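Local coordinates for type II 3-hydroxyacyl-CoA dehydrogenase (PDB 1UAY), which probably oxidises 3-hydroxyacyl-CoA to 3-ketoacyl-CoA in fatty acid beta-oxidation, as a short-chain dehydrogenase using a dinucleotide cofactor, at residues R3-V7 against A57-Q62. Residues are numbered along the deposited sequence; the frame is centred on the assembly and turned at random. Where two conformers were deposited one is given.
Sequences RSALV and AVARAQ
Ser-4 and Leu-6, alternate residues of strand 4-8, both send their side chains toward helix 51-64, which runs nearly antiparallel to the strand; the axes of strand 4-7 and helix 57-62 come within 7.9 Å, their N-to-C directions 156° apart. The tight end is at Ser-4. Ser-4 CA lies 5.7 Å from Ala-61 CA, a closeness that suits a methyl on the helix side. The serine CB presses on the helix backbone, 3.2 Å from Ala-61 O. With chi1 at 63°, OG tucks between its own backbone N and carbonyl carbon. Ser-4 OG also lies 3.1 Å from Ala-61 O, a close approach that is not a hydrogen bond; its bond goes to Ala-65 O, just past the helix, which satisfies the buried hydroxyl. Farther along, Leu-6 spans the wider gap with a forked end: CD1 meets Ala-57 CB at 3.8 Å, while CD2 reaches Val-58 CG2 at the same 3.8 Å, the leucine and valine side chains crossing at about a right angle. Leu-6 also touches Leu-67, Val-30 and Leu-32 of the two flanking strands. The outward side of the helix is looser and reaches solvent: Ala-59 is exposed, and partly exposed Arg-60 makes no contact with strand 4-7; it lies on Ile-42 and Val-44, and its NH1 forms a salt bridge with Glu-64 OE2. Strand 4-8 is central in a parallel sheet of order 3-2-1-4-5-6-7, with helix 51-64 on one face, leading into neighbouring strand 67-72, and helix 13-25 on the other, against Ala-5 and Val-7: the Rossmann fold of short-chain dehydrogenases.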
loop_
_atom_site.group_PDB
_atom_site.type_symbol
_atom_site.label_atom_id
_atom_site.label_comp_id
_atom_site.label_asym_id
_atom_site.label_seq_id
_atom_site.Cartn_x
_atom_site.Cartn_y
_atom_site.Cartn_z
ATOM N N ARG A 3 -14.039 -2.222 33.322
ATOM C CA ARG A 3 -13.286 -3.098 32.432
ATOM C C ARG A 3 -11.805 -3.058 32.764
ATOM O O ARG A 3 -11.315 -2.082 33.328
ATOM C CB ARG A 3 -13.438 -2.650 30.976
ATOM C CG ARG A 3 -14.848 -2.412 30.472
ATOM C CD ARG A 3 -14.771 -1.667 29.143
ATOM N NE ARG A 3 -16.056 -1.548 28.463
ATOM C CZ ARG A 3 -16.233 -0.875 27.330
ATOM N NH1 ARG A 3 -15.207 -0.262 26.756
ATOM N NH2 ARG A 3 -17.431 -0.823 26.765
ATOM N N SER A 4 -11.098 -4.121 32.401
ATOM C CA SER A 4 -9.666 -4.176 32.616
ATOM C C SER A 4 -8.968 -4.025 31.267
ATOM O O SER A 4 -9.586 -4.155 30.207
ATOM C CB SER A 4 -9.260 -5.500 33.283
ATOM O OG SER A 4 -9.544 -6.626 32.468
ATOM N N ALA A 5 -7.679 -3.719 31.318
ATOM C CA ALA A 5 -6.882 -3.566 30.115
ATOM C C ALA A 5 -5.527 -4.197 30.371
ATOM O O ALA A 5 -5.052 -4.224 31.508
ATOM C CB ALA A 5 -6.713 -2.093 29.774
ATOM N N LEU A 6 -4.924 -4.723 29.313
ATOM C CA LEU A 6 -3.605 -5.332 29.393
ATOM C C LEU A 6 -2.710 -4.588 28.412
ATOM O O LEU A 6 -3.021 -4.503 27.224
ATOM C CB LEU A 6 -3.660 -6.812 29.005
ATOM C CG LEU A 6 -2.293 -7.496 28.857
ATOM C CD1 LEU A 6 -1.570 -7.512 30.196
ATOM C CD2 LEU A 6 -2.481 -8.909 28.335
ATOM N N VAL A 7 -1.614 -4.033 28.911
ATOM C CA VAL A 7 -0.682 -3.308 28.058
ATOM C C VAL A 7 0.696 -3.939 28.174
ATOM O O VAL A 7 1.296 -3.933 29.252
ATOM C CB VAL A 7 -0.568 -1.820 28.469
ATOM C CG1 VAL A 7 0.415 -1.106 27.555
ATOM C CG2 VAL A 7 -1.934 -1.153 28.412
ATOM N N ALA A 57 -0.588 -12.710 32.957
ATOM C CA ALA A 57 -0.994 -11.312 32.855
ATOM C C ALA A 57 -2.464 -11.174 32.456
ATOM O O ALA A 57 -3.181 -10.327 32.991
ATOM C CB ALA A 57 -0.098 -10.582 31.849
ATOM N N VAL A 58 -2.904 -12.001 31.511
ATOM C CA VAL A 58 -4.289 -11.974 31.059
ATOM C C VAL A 58 -5.217 -12.328 32.225
ATOM O O VAL A 58 -6.214 -11.650 32.462
ATOM C CB VAL A 58 -4.502 -12.964 29.885
ATOM C CG1 VAL A 58 -5.989 -13.144 29.604
ATOM C CG2 VAL A 58 -3.789 -12.446 28.640
ATOM N N ALA A 59 -4.873 -13.378 32.966
ATOM C CA ALA A 59 -5.680 -13.794 34.108
ATOM C C ALA A 59 -5.699 -12.707 35.185
ATOM O O ALA A 59 -6.730 -12.459 35.808
ATOM C CB ALA A 59 -5.139 -15.100 34.688
ATOM N N ARG A 60 -4.557 -12.058 35.405
ATOM C CA ARG A 60 -4.480 -10.998 36.405
ATOM C C ARG A 60 -5.451 -9.873 36.045
ATOM O O ARG A 60 -6.129 -9.326 36.911
ATOM C CB ARG A 60 -3.054 -10.445 36.489
ATOM C CG ARG A 60 -2.871 -9.377 37.562
ATOM C CD ARG A 60 -2.975 -9.963 38.967
ATOM N NE ARG A 60 -2.989 -8.921 39.993
ATOM C CZ ARG A 60 -4.047 -8.168 40.276
ATOM N NH1 ARG A 60 -5.182 -8.340 39.612
ATOM N NH2 ARG A 60 -3.970 -7.238 41.221
ATOM N N ALA A 61 -5.515 -9.532 34.760
ATOM C CA ALA A 61 -6.421 -8.487 34.306
ATOM C C ALA A 61 -7.866 -8.926 34.526
ATOM O O ALA A 61 -8.685 -8.161 35.034
ATOM C CB ALA A 61 -6.179 -8.185 32.830
ATOM N N GLN A 62 -8.175 -10.166 34.155
ATOM C CA GLN A 62 -9.532 -10.675 34.321
ATOM C C GLN A 62 -9.970 -10.729 35.782
ATOM O O GLN A 62 -11.163 -10.678 36.078
ATOM C CB GLN A 62 -9.663 -12.052 33.670
ATOM C CG GLN A 62 -9.529 -12.003 32.156
ATOM C CD GLN A 62 -9.796 -13.341 31.510
ATOM O OE1 GLN A 62 -9.080 -14.316 31.757
ATOM N NE2 GLN A 62 -10.832 -13.401 30.679
#